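Local coordinates for protein YiiM (Escherichia coli, PDB 1O65), which belongs to the MOSC family and probably binds molybdenum and takes part in oxidoreductase chemistry, though its precise role is not settled, at residues E43-L46 with L51-D54; P16-T21 with Y72-Y77; G113-W118 with L122-Q127. All blocks are in the same frame, centred on the assembly; numbering follows the deposited sequence.

Contact 1: residues E43-L46 with L51-D54; sequences ELML and LEGD
Leu44 and Leu46 clasp Leu51 in a short antiparallel hairpin contact at one border of a three-stranded sheet, with strand 43-47 lying between strands 50-51 and 164-167. Leu46 and Leu51 form a non-hydrogen-bonded pair, and just beyond it the backbone is tied by Glu52 N to Met45 O, 3.0 Å and almost straight at 170°. The apolar grip centres on one methyl: Leu51 CD2 comes within 3.7 Å of Leu44 CG and 4.0 Å of Leu46 CB. Leu44 reaches it with CG set between its own backbone N and carbonyl carbon (chi1 66°), and the two leucine side chains cross at about a right angle. Val166 of strand 164-167 touches all three leucines. Met45 and Glu52 meet more thinly, Met45 CB lying 3.9 Å from Glu52 CG before both chains lead off outward. A type II turn follows from Leu51 to Asp54, closed by Asp54 N to Leu51 O at 2.7 Å, with Gly53 taking the positive phi. The turn delivers Asp54 to Lys37, Asn99 and the Gly22 amide. Between these segments one backbone bond thus marks the register, joined by apolar contact centred on buried Leu46 and Leu51, with Leu44 at its partly exposed edge.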
ATOM      1  N   GLU A  43      15.185  14.786  -8.126  1.00 46.18           N
ATOM      2  CA  GLU A  43      13.791  15.165  -7.960  1.00 45.05           C
ATOM      3  C   GLU A  43      13.031  14.880  -9.256  1.00 43.34           C
ATOM      4  O   GLU A  43      13.640  14.722 -10.310  1.00 43.62           O
ATOM      5  CB  GLU A  43      13.599  16.588  -7.518  1.00 45.87           C
ATOM      6  CG  GLU A  43      14.062  17.643  -8.484  1.00 50.93           C
ATOM      7  CD  GLU A  43      14.051  19.028  -7.850  1.00 52.89           C
ATOM      8  OE1 GLU A  43      14.358  19.138  -6.648  1.00 52.61           O
ATOM      9  OE2 GLU A  43      13.725  19.982  -8.573  1.00 55.96           O
ATOM     10  N   LEU A  44      11.745  14.655  -9.079  1.00 40.40           N
ATOM     11  CA  LEU A  44      10.806  14.370 -10.135  1.00 38.02           C
ATOM     12  C   LEU A  44       9.392  14.811  -9.724  1.00 36.88           C
ATOM     13  O   LEU A  44       9.016  14.966  -8.565  1.00 36.73           O
ATOM     14  CB  LEU A  44      10.814  12.927 -10.598  1.00 34.32           C
ATOM     15  CG  LEU A  44      10.377  11.812  -9.668  1.00 32.05           C
ATOM     16  CD1 LEU A  44      10.666  10.448 -10.274  1.00 26.94           C
ATOM     17  CD2 LEU A  44      11.028  11.908  -8.286  1.00 30.80           C
ATOM     18  N   MET A  45       8.591  15.047 -10.743  1.00 35.60           N
ATOM     19  CA  MET A  45       7.229  15.491 -10.641  1.00 34.45           C
ATOM     20  C   MET A  45       6.283  14.351 -10.272  1.00 34.98           C
ATOM     21  O   MET A  45       6.348  13.239 -10.818  1.00 33.49           O
ATOM     22  CB  MET A  45       6.837  16.110 -11.992  1.00 34.55           C
ATOM     23  CG  MET A  45       5.493  16.803 -11.981  1.00 38.67           C
ATOM     24  SD  MET A  45       5.361  18.138 -10.760  1.00 39.53           S
ATOM     25  CE  MET A  45       3.567  18.165 -10.609  1.00 39.31           C
ATOM     26  N   LEU A  46       5.509  14.569  -9.207  1.00 33.58           N
ATOM     27  CA  LEU A  46       4.507  13.563  -8.828  1.00 33.57           C
ATOM     28  C   LEU A  46       3.154  14.087  -9.330  1.00 34.78           C
ATOM     29  O   LEU A  46       2.704  15.148  -8.870  1.00 34.16           O
ATOM     30  CB  LEU A  46       4.483  13.286  -7.333  1.00 27.33           C
ATOM     31  CG  LEU A  46       3.260  12.555  -6.779  1.00 30.27           C
ATOM     32  CD1 LEU A  46       2.982  11.228  -7.481  1.00 22.11           C
ATOM     33  CD2 LEU A  46       3.379  12.315  -5.278  1.00 28.89           C
ATOM     34  N   LEU A  51       4.286   8.861 -10.372  1.00 29.36           N
ATOM     35  CA  LEU A  51       5.567   9.517 -10.585  1.00 32.65           C
ATOM     36  C   LEU A  51       5.981   9.561 -12.047  1.00 34.00           C
ATOM     37  O   LEU A  51       5.957   8.540 -12.750  1.00 34.88           O
ATOM     38  CB  LEU A  51       6.666   8.815  -9.760  1.00 28.47           C
ATOM     39  CG  LEU A  51       6.668   9.217  -8.265  1.00 29.95           C
ATOM     40  CD1 LEU A  51       7.431   8.211  -7.428  1.00 26.38           C
ATOM     41  CD2 LEU A  51       7.279  10.597  -8.083  1.00 26.91           C
ATOM     42  N   GLU A  52       6.285  10.754 -12.541  1.00 35.18           N
ATOM     43  CA  GLU A  52       6.761  10.883 -13.917  1.00 39.54           C
ATOM     44  C   GLU A  52       7.796   9.796 -14.241  1.00 40.73           C
ATOM     45  O   GLU A  52       8.784   9.634 -13.530  1.00 39.10           O
ATOM     46  CB  GLU A  52       7.403  12.260 -14.103  1.00 43.71           C
ATOM     47  CG  GLU A  52       6.433  13.307 -14.620  1.00 49.08           C
ATOM     48  CD  GLU A  52       5.818  12.886 -15.937  1.00 52.48           C
ATOM     49  OE1 GLU A  52       6.530  12.290 -16.776  1.00 54.83           O
ATOM     50  OE2 GLU A  52       4.623  13.155 -16.153  1.00 55.11           O
ATOM     51  N   GLY A  53       7.536   9.033 -15.295  1.00 42.69           N
ATOM     52  CA  GLY A  53       8.427   7.961 -15.689  1.00 46.54           C
ATOM     53  C   GLY A  53       8.017   6.596 -15.164  1.00 48.97           C
ATOM     54  O   GLY A  53       8.545   5.588 -15.649  1.00 49.65           O
ATOM     55  N   ASP A  54       7.126   6.528 -14.182  1.00 50.51           N
ATOM     56  CA  ASP A  54       6.669   5.258 -13.632  1.00 52.55           C
ATOM     57  C   ASP A  54       5.494   4.723 -14.438  1.00 56.85           C
ATOM     58  O   ASP A  54       4.660   5.493 -14.906  1.00 56.59           O
ATOM     59  CB  ASP A  54       6.284   5.391 -12.163  1.00 45.44           C
ATOM     60  CG  ASP A  54       6.083   4.071 -11.458  1.00 40.48           C
ATOM     61  OD1 ASP A  54       6.906   3.139 -11.605  1.00 33.92           O
ATOM     62  OD2 ASP A  54       5.079   3.946 -10.718  1.00 38.76           O
TER

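Contact 2: residues P16-T21 with Y72-Y77; sequences PVDVYT and YPREHY
Arg74 NH1 is gripped by several groups: the carboxylate of Asp18, Ser101 OG on strand 100-102 through a hydrogen bond, and water 2. Asp18 OD2 stands 3.1 Å from Arg74 NH1, a salt bridge in which the oxygen lies well out of the guanidinium plane. No N-H points at it, and the two flat groups are turned 40° apart, so the attraction is one of charge alone. Water 2 adds a softer link, accepting a weak bond from Arg74 NH1 at 3.0 Å while donating to Asp18 OD2; it also lies 3.0 Å from Tyr20 OH, so a tyrosine hydroxyl joins the same small polar cluster. The other amino group works differently. Arg74 NH2 donates at 2.8 Å to water 1, which sits in the guanidinium plane at its edge and passes the link on to Pro16 O, 2.8 Å from the water oxygen. NH2 has a stronger partner in Asp103, so two carboxylates balance the charge of this one cation and probably fix where its head lies. The Arg74 chain bends at chi3 (-76°), and the Asp18 and Arg74 side chains cross at about a right angle. Strand 100-102 runs between the two elements, pairing antiparallel with strand 14-21 and parallel with strand 69-73; Asp18 bonds through its backbone to Ser101, and Tyr72 to Leu100. Arg74 lies between strand 69-73 and helix 75-83, and its side chain spans that middle strand to reach Asp18.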
ATOM      1  N   PRO A  16      12.556   9.179   6.080  1.00 29.68           N
ATOM      2  CA  PRO A  16      13.416   9.197   4.897  1.00 29.52           C
ATOM      3  C   PRO A  16      12.894   8.178   3.902  1.00 29.42           C
ATOM      4  O   PRO A  16      12.458   7.084   4.302  1.00 29.63           O
ATOM      5  CB  PRO A  16      14.775   8.852   5.439  1.00 29.85           C
ATOM      6  CG  PRO A  16      14.780   9.325   6.843  1.00 30.85           C
ATOM      7  CD  PRO A  16      13.345   9.416   7.315  1.00 30.09           C
ATOM      8  N   VAL A  17      12.916   8.503   2.606  1.00 28.40           N
ATOM      9  CA  VAL A  17      12.345   7.541   1.675  1.00 28.84           C
ATOM     10  C   VAL A  17      13.125   7.319   0.410  1.00 29.63           C
ATOM     11  O   VAL A  17      13.619   8.263  -0.199  1.00 31.38           O
ATOM     12  CB  VAL A  17      10.881   7.967   1.383  1.00 28.75           C
ATOM     13  CG1 VAL A  17      10.819   9.216   0.521  1.00 25.06           C
ATOM     14  CG2 VAL A  17      10.104   6.829   0.749  1.00 29.54           C
ATOM     15  N   ASP A  18      13.276   6.068   0.008  1.00 29.55           N
ATOM     16  CA  ASP A  18      13.909   5.697  -1.258  1.00 29.39           C
ATOM     17  C   ASP A  18      12.782   5.568  -2.294  1.00 29.47           C
ATOM     18  O   ASP A  18      11.729   5.003  -1.966  1.00 27.64           O
ATOM     19  CB  ASP A  18      14.643   4.360  -1.102  1.00 29.84           C
ATOM     20  CG  ASP A  18      15.887   4.508  -0.244  1.00 28.90           C
ATOM     21  OD1 ASP A  18      16.482   5.616  -0.260  1.00 30.50           O
ATOM     22  OD2 ASP A  18      16.281   3.548   0.424  1.00 27.40           O
ATOM     23  N   VAL A  19      13.004   6.086  -3.480  1.00 29.09           N
ATOM     24  CA  VAL A  19      12.059   6.173  -4.569  1.00 28.88           C
ATOM     25  C   VAL A  19      12.440   5.295  -5.747  1.00 29.75           C
ATOM     26  O   VAL A  19      13.608   5.257  -6.149  1.00 29.53           O
ATOM     27  CB  VAL A  19      12.019   7.636  -5.108  1.00 29.58           C
ATOM     28  CG1 VAL A  19      10.898   7.800  -6.132  1.00 28.11           C
ATOM     29  CG2 VAL A  19      11.919   8.638  -3.990  1.00 27.10           C
ATOM     30  N   TYR A  20      11.500   4.523  -6.274  1.00 30.61           N
ATOM     31  CA  TYR A  20      11.738   3.631  -7.392  1.00 32.31           C
ATOM     32  C   TYR A  20      10.657   3.786  -8.458  1.00 34.18           C
ATOM     33  O   TYR A  20       9.493   4.028  -8.140  1.00 34.32           O
ATOM     34  CB  TYR A  20      11.788   2.150  -7.019  1.00 31.76           C
ATOM     35  CG  TYR A  20      12.840   1.792  -5.987  1.00 32.58           C
ATOM     36  CD1 TYR A  20      12.588   2.022  -4.644  1.00 31.09           C
ATOM     37  CD2 TYR A  20      14.077   1.264  -6.350  1.00 32.30           C
ATOM     38  CE1 TYR A  20      13.534   1.736  -3.681  1.00 33.67           C
ATOM     39  CE2 TYR A  20      15.026   0.960  -5.391  1.00 31.73           C
ATOM     40  CZ  TYR A  20      14.752   1.189  -4.064  1.00 32.38           C
ATOM     41  OH  TYR A  20      15.659   0.894  -3.079  1.00 32.47           O
ATOM     42  N   THR A  21      11.052   3.783  -9.725  1.00 35.53           N
ATOM     43  CA  THR A  21      10.106   3.858 -10.817  1.00 37.91           C
ATOM     44  C   THR A  21      10.605   2.949 -11.956  1.00 40.49           C
ATOM     45  O   THR A  21      11.771   2.581 -11.985  1.00 39.55           O
ATOM     46  CB  THR A  21       9.886   5.250 -11.413  1.00 35.82           C
ATOM     47  OG1 THR A  21      11.098   5.663 -12.053  1.00 31.92           O
ATOM     48  CG2 THR A  21       9.444   6.284 -10.399  1.00 32.95           C
ATOM     49  N   TYR A  72       6.173  -0.064   0.289  1.00 25.53           N
ATOM     50  CA  TYR A  72       6.446  -1.360   0.934  1.00 25.53           C
ATOM     51  C   TYR A  72       7.503  -1.152   2.018  1.00 25.15           C
ATOM     52  O   TYR A  72       8.576  -0.565   1.829  1.00 23.64           O
ATOM     53  CB  TYR A  72       6.810  -2.463  -0.026  1.00 26.68           C
ATOM     54  CG  TYR A  72       6.593  -3.873   0.484  1.00 28.38           C
ATOM     55  CD1 TYR A  72       5.316  -4.386   0.658  1.00 28.43           C
ATOM     56  CD2 TYR A  72       7.672  -4.710   0.789  1.00 27.83           C
ATOM     57  CE1 TYR A  72       5.091  -5.667   1.116  1.00 27.34           C
ATOM     58  CE2 TYR A  72       7.456  -5.989   1.246  1.00 28.32           C
ATOM     59  CZ  TYR A  72       6.169  -6.472   1.408  1.00 28.46           C
ATOM     60  OH  TYR A  72       5.965  -7.752   1.875  1.00 26.87           O
ATOM     61  N   PRO A  73       7.159  -1.551   3.232  1.00 24.32           N
ATOM     62  CA  PRO A  73       8.095  -1.388   4.335  1.00 24.33           C
ATOM     63  C   PRO A  73       9.285  -2.305   4.158  1.00 25.16           C
ATOM     64  O   PRO A  73       9.115  -3.533   3.949  1.00 25.25           O
ATOM     65  CB  PRO A  73       7.282  -1.734   5.567  1.00 24.26           C
ATOM     66  CG  PRO A  73       5.838  -1.646   5.149  1.00 24.96           C
ATOM     67  CD  PRO A  73       5.812  -1.963   3.674  1.00 23.59           C
ATOM     68  N   ARG A  74      10.498  -1.759   4.260  1.00 24.04           N
ATOM     69  CA  ARG A  74      11.687  -2.617   4.234  1.00 25.40           C
ATOM     70  C   ARG A  74      11.666  -3.611   5.397  1.00 25.24           C
ATOM     71  O   ARG A  74      12.301  -4.671   5.260  1.00 24.42           O
ATOM     72  CB  ARG A  74      13.008  -1.848   4.278  1.00 25.68           C
ATOM     73  CG  ARG A  74      13.327  -1.088   2.993  1.00 26.52           C
ATOM     74  CD  ARG A  74      14.789  -0.635   2.942  1.00 22.73           C
ATOM     75  NE  ARG A  74      14.985   0.518   3.802  1.00 23.70           N
ATOM     76  CZ  ARG A  74      14.790   1.802   3.667  1.00 23.94           C
ATOM     77  NH1 ARG A  74      14.313   2.357   2.561  1.00 22.87           N
ATOM     78  NH2 ARG A  74      15.091   2.647   4.673  1.00 25.01           N
ATOM     79  N   GLU A  75      11.035  -3.320   6.536  1.00 24.05           N
ATOM     80  CA  GLU A  75      10.955  -4.321   7.608  1.00 25.66           C
ATOM     81  C   GLU A  75      10.522  -5.694   7.079  1.00 26.28           C
ATOM     82  O   GLU A  75      11.081  -6.716   7.497  1.00 25.49           O
ATOM     83  CB  GLU A  75       9.976  -3.874   8.689  1.00 24.21           C
ATOM     84  CG  GLU A  75      10.349  -2.683   9.530  1.00 24.89           C
ATOM     85  CD  GLU A  75      10.144  -1.300   8.972  1.00 27.08           C
ATOM     86  OE1 GLU A  75       9.945  -1.102   7.749  1.00 21.36           O
ATOM     87  OE2 GLU A  75      10.211  -0.318   9.783  1.00 26.35           O
ATOM     88  N   HIS A  76       9.618  -5.793   6.092  1.00 25.91           N
ATOM     89  CA  HIS A  76       9.144  -7.079   5.626  1.00 25.81           C
ATOM     90  C   HIS A  76      10.166  -7.913   4.891  1.00 25.78           C
ATOM     91  O   HIS A  76       9.955  -9.125   4.764  1.00 24.70           O
ATOM     92  CB  HIS A  76       7.877  -6.971   4.767  1.00 27.52           C
ATOM     93  CG  HIS A  76       6.741  -6.253   5.412  1.00 26.14           C
ATOM     94  ND1 HIS A  76       6.525  -6.273   6.771  1.00 28.58           N
ATOM     95  CD2 HIS A  76       5.760  -5.490   4.878  1.00 25.81           C
ATOM     96  CE1 HIS A  76       5.482  -5.517   7.058  1.00 29.77           C
ATOM     97  NE2 HIS A  76       4.988  -5.050   5.911  1.00 29.12           N
ATOM     98  N   TYR A  77      11.209  -7.336   4.321  1.00 27.38           N
ATOM     99  CA  TYR A  77      12.243  -8.115   3.639  1.00 28.98           C
ATOM    100  C   TYR A  77      12.983  -8.988   4.646  1.00 30.16           C
ATOM    101  O   TYR A  77      13.359 -10.130   4.334  1.00 30.07           O
ATOM    102  CB  TYR A  77      13.213  -7.212   2.857  1.00 28.53           C
ATOM    103  CG  TYR A  77      12.547  -6.585   1.641  1.00 28.93           C
ATOM    104  CD1 TYR A  77      11.888  -7.383   0.720  1.00 27.93           C
ATOM    105  CD2 TYR A  77      12.515  -5.199   1.459  1.00 27.76           C
ATOM    106  CE1 TYR A  77      11.280  -6.831  -0.390  1.00 27.93           C
ATOM    107  CE2 TYR A  77      11.888  -4.638   0.364  1.00 25.54           C
ATOM    108  CZ  TYR A  77      11.275  -5.461  -0.562  1.00 26.00           C
ATOM    109  OH  TYR A  77      10.650  -4.936  -1.656  1.00 24.59           O
TER
HETATM  110  O   HOH W   1      14.371   5.114   3.580  1.00 27.39           O
HETATM  111  O   HOH W   2      15.353   1.318  -0.096  1.00 23.33           O

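Contact 3: residues G113-W118 with L122-Q127; sequences GDIFRW and LIQVSQ
Ile115 packs against Gln124 where strands 115-118 and 121-128 run antiparallel as a beta hairpin, the branch of the isoleucine lying against the amide end of the glutamine. Gln124, its CG anti to the backbone N (chi1 -179°), reaches across toward the partner segment until NE2 donates to Gly113 O at 3.0 Å, with an N-H angle of 165°. The acceptor sits nearly in the plane of the amide, which holds that flat end against Ile115: Ile115 CG1 is 3.5 Å from Gln124 NE2, the aliphatic branch covering the nitrogen. Trimming this glutamine to an alanine would probably cost the Gly113 carbonyl this donor and open a gap beside Ile115 CG1. On the same face, Leu122 pushes its CD2 methyl into the hollow over the neighbouring strand, 3.9 Å from Arg117 CA, while Arg117 carries its guanidinium off to Glu173. The other face carries Phe116 and Ile123. Ile123 CG1 is wedged between its own N and carbonyl carbon (chi1 65°), and there it presses on Phe116 CB at 3.9 Å. The Phe116 ring is met at its edge by a second bump, Val125 CG2, 4.2 Å from Phe116 CE1, and Leu172 and Leu174 of strand 172-176 join in around the ring. Phe116 and Ile123 exchange two backbone bonds; beyond the paired strand, both loop residues bond to the backbone of Val125, Gly113 N to its O and Asp114 O to its N. At the positive phi of Gly113 a CB would jam against the preceding carbonyl O, reason enough for a glycine. Chemically the hairpin divides its labour: backbone bonds fix the register, apolar side chains fill the Phe116 face, and the opposite face adds a side-chain amide that satisfies a main-chain carbonyl beyond the regular ladder.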
ATOM      1  N   GLY A 113      -6.352   6.973   5.301  1.00 16.90           N
ATOM      2  CA  GLY A 113      -6.615   8.394   5.214  1.00 16.95           C
ATOM      3  C   GLY A 113      -5.399   9.212   5.648  1.00 18.40           C
ATOM      4  O   GLY A 113      -5.484  10.443   5.590  1.00 20.59           O
ATOM      5  N   ASP A 114      -4.326   8.593   6.103  1.00 17.51           N
ATOM      6  CA  ASP A 114      -3.188   9.417   6.549  1.00 20.65           C
ATOM      7  C   ASP A 114      -2.753  10.290   5.374  1.00 20.56           C
ATOM      8  O   ASP A 114      -2.730   9.838   4.226  1.00 20.78           O
ATOM      9  CB  ASP A 114      -2.015   8.656   7.118  1.00 19.77           C
ATOM     10  CG  ASP A 114      -2.112   8.201   8.553  1.00 22.05           C
ATOM     11  OD1 ASP A 114      -2.910   8.692   9.388  1.00 19.33           O
ATOM     12  OD2 ASP A 114      -1.313   7.279   8.891  1.00 24.23           O
ATOM     13  N   ILE A 115      -2.505  11.554   5.687  1.00 20.72           N
ATOM     14  CA  ILE A 115      -2.066  12.492   4.666  1.00 20.61           C
ATOM     15  C   ILE A 115      -0.633  12.908   5.027  1.00 21.89           C
ATOM     16  O   ILE A 115      -0.375  13.368   6.139  1.00 20.63           O
ATOM     17  CB  ILE A 115      -2.946  13.723   4.534  1.00 20.13           C
ATOM     18  CG1 ILE A 115      -4.364  13.336   4.091  1.00 20.37           C
ATOM     19  CG2 ILE A 115      -2.346  14.742   3.549  1.00 17.64           C
ATOM     20  CD1 ILE A 115      -5.379  14.443   4.324  1.00 17.55           C
ATOM     21  N   PHE A 116       0.256  12.702   4.070  1.00 22.24           N
ATOM     22  CA  PHE A 116       1.651  13.026   4.231  1.00 21.51           C
ATOM     23  C   PHE A 116       2.052  14.140   3.240  1.00 22.42           C
ATOM     24  O   PHE A 116       1.575  14.168   2.109  1.00 21.92           O
ATOM     25  CB  PHE A 116       2.552  11.828   3.994  1.00 20.46           C
ATOM     26  CG  PHE A 116       2.544  10.683   4.937  1.00 20.46           C
ATOM     27  CD1 PHE A 116       1.511   9.740   4.869  1.00 22.09           C
ATOM     28  CD2 PHE A 116       3.537  10.480   5.870  1.00 19.52           C
ATOM     29  CE1 PHE A 116       1.499   8.639   5.706  1.00 24.76           C
ATOM     30  CE2 PHE A 116       3.544   9.381   6.727  1.00 17.86           C
ATOM     31  CZ  PHE A 116       2.518   8.465   6.649  1.00 23.93           C
ATOM     32  N   ARG A 117       2.875  15.053   3.730  1.00 21.97           N
ATOM     33  CA  ARG A 117       3.462  16.082   2.897  1.00 23.27           C
ATOM     34  C   ARG A 117       4.811  15.469   2.428  1.00 24.12           C
ATOM     35  O   ARG A 117       5.452  14.840   3.277  1.00 23.52           O
ATOM     36  CB  ARG A 117       3.739  17.411   3.590  1.00 24.77           C
ATOM     37  CG  ARG A 117       4.397  18.427   2.648  1.00 28.75           C
ATOM     38  CD  ARG A 117       4.477  19.821   3.252  1.00 29.63           C
ATOM     39  NE  ARG A 117       5.232  19.827   4.493  1.00 32.46           N
ATOM     40  CZ  ARG A 117       5.087  20.695   5.489  1.00 35.20           C
ATOM     41  NH1 ARG A 117       4.199  21.670   5.419  1.00 32.77           N
ATOM     42  NH2 ARG A 117       5.846  20.567   6.584  1.00 36.89           N
ATOM     43  N   TRP A 118       5.076  15.562   1.148  1.00 23.55           N
ATOM     44  CA  TRP A 118       6.281  15.045   0.525  1.00 25.82           C
ATOM     45  C   TRP A 118       6.784  16.073  -0.498  1.00 26.38           C
ATOM     46  O   TRP A 118       6.234  16.213  -1.590  1.00 25.00           O
ATOM     47  CB  TRP A 118       6.036  13.687  -0.156  1.00 25.55           C
ATOM     48  CG  TRP A 118       7.271  13.025  -0.693  1.00 25.49           C
ATOM     49  CD1 TRP A 118       8.550  13.160  -0.212  1.00 26.16           C
ATOM     50  CD2 TRP A 118       7.363  12.075  -1.767  1.00 23.57           C
ATOM     51  NE1 TRP A 118       9.421  12.385  -0.924  1.00 22.85           N
ATOM     52  CE2 TRP A 118       8.720  11.727  -1.903  1.00 25.95           C
ATOM     53  CE3 TRP A 118       6.435  11.520  -2.649  1.00 22.15           C
ATOM     54  CZ2 TRP A 118       9.177  10.827  -2.876  1.00 25.36           C
ATOM     55  CZ3 TRP A 118       6.889  10.639  -3.622  1.00 21.09           C
ATOM     56  CH2 TRP A 118       8.237  10.283  -3.716  1.00 21.76           C
ATOM     57  N   LEU A 122       1.279  16.302  -1.664  1.00 24.58           N
ATOM     58  CA  LEU A 122       0.379  15.866  -0.620  1.00 23.67           C
ATOM     59  C   LEU A 122      -0.221  14.523  -1.082  1.00 23.16           C
ATOM     60  O   LEU A 122      -0.780  14.438  -2.177  1.00 21.69           O
ATOM     61  CB  LEU A 122      -0.763  16.848  -0.359  1.00 22.90           C
ATOM     62  CG  LEU A 122      -0.408  18.152   0.336  1.00 23.72           C
ATOM     63  CD1 LEU A 122      -1.629  19.053   0.456  1.00 21.62           C
ATOM     64  CD2 LEU A 122       0.243  17.905   1.693  1.00 21.58           C
ATOM     65  N   ILE A 123       0.030  13.491  -0.290  1.00 22.10           N
ATOM     66  CA  ILE A 123      -0.430  12.156  -0.625  1.00 21.79           C
ATOM     67  C   ILE A 123      -1.284  11.606   0.523  1.00 22.66           C
ATOM     68  O   ILE A 123      -1.107  12.052   1.668  1.00 21.95           O
ATOM     69  CB  ILE A 123       0.739  11.201  -0.934  1.00 20.25           C
ATOM     70  CG1 ILE A 123       1.617  10.956   0.277  1.00 17.99           C
ATOM     71  CG2 ILE A 123       1.542  11.759  -2.116  1.00 19.53           C
ATOM     72  CD1 ILE A 123       2.721   9.924   0.114  1.00 12.93           C
ATOM     73  N   GLN A 124      -2.213  10.716   0.168  1.00 19.42           N
ATOM     74  CA  GLN A 124      -3.103  10.135   1.139  1.00 17.78           C
ATOM     75  C   GLN A 124      -3.213   8.615   1.002  1.00 16.83           C
ATOM     76  O   GLN A 124      -3.429   8.104  -0.084  1.00 14.00           O
ATOM     77  CB  GLN A 124      -4.501  10.760   1.040  1.00 15.89           C
ATOM     78  CG  GLN A 124      -5.478  10.164   2.086  1.00 13.69           C
ATOM     79  CD  GLN A 124      -6.767  10.958   2.124  1.00 13.63           C
ATOM     80  OE1 GLN A 124      -7.425  11.136   1.100  1.00 16.22           O
ATOM     81  NE2 GLN A 124      -7.165  11.426   3.290  1.00 18.81           N
ATOM     82  N   VAL A 125      -3.132   7.924   2.134  1.00 17.39           N
ATOM     83  CA  VAL A 125      -3.223   6.446   2.126  1.00 18.46           C
ATOM     84  C   VAL A 125      -4.637   6.071   1.713  1.00 18.44           C
ATOM     85  O   VAL A 125      -5.589   6.528   2.335  1.00 18.37           O
ATOM     86  CB  VAL A 125      -2.857   5.831   3.478  1.00 19.30           C
ATOM     87  CG1 VAL A 125      -3.045   4.320   3.470  1.00 18.10           C
ATOM     88  CG2 VAL A 125      -1.418   6.197   3.834  1.00 18.63           C
ATOM     89  N   SER A 126      -4.770   5.283   0.651  1.00 18.57           N
ATOM     90  CA  SER A 126      -6.112   4.986   0.134  1.00 19.27           C
ATOM     91  C   SER A 126      -6.544   3.558   0.335  1.00 19.88           C
ATOM     92  O   SER A 126      -7.738   3.253   0.362  1.00 20.79           O
ATOM     93  CB  SER A 126      -6.106   5.336  -1.371  1.00 15.30           C
ATOM     94  OG  SER A 126      -5.338   4.327  -2.031  1.00 19.66           O
ATOM     95  N   GLN A 127      -5.602   2.628   0.501  1.00 21.52           N
ATOM     96  CA  GLN A 127      -5.958   1.226   0.725  1.00 22.26           C
ATOM     97  C   GLN A 127      -4.705   0.386   0.966  1.00 23.15           C
ATOM     98  O   GLN A 127      -3.597   0.785   0.590  1.00 23.65           O
ATOM     99  CB  GLN A 127      -6.653   0.638  -0.526  1.00 19.30           C
ATOM    100  CG  GLN A 127      -5.749   0.645  -1.763  1.00 21.37           C
ATOM    101  CD  GLN A 127      -6.340  -0.167  -2.911  1.00 24.24           C
ATOM    102  OE1 GLN A 127      -7.283   0.225  -3.595  1.00 21.64           O
ATOM    103  NE2 GLN A 127      -5.815  -1.379  -3.105  1.00 24.56           N
TER

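Contact 3 is the most extensive of the three and, like contact 1, joins strands close in sequence through backbone bonds and apolar side chains; both are partly buried, contact 3 mostly so. Contact 2 is a surface contact between distant parts of the chain, held by charge and water with scarcely any apolar touch. Contacts 2 and 3 belong to the same large mixed sheet, whereas contact 1 lies on the separate three-stranded one. They nevertheless meet: Leu51 of contact 1 packs on Val19 and Thr21, Leu46 on Ile123, and Trp118 of contact 3 lies against Val17, Val19 and Leu46, so side chains of contacts 1 and 3 and of strand 14-21 share one largely apolar layer.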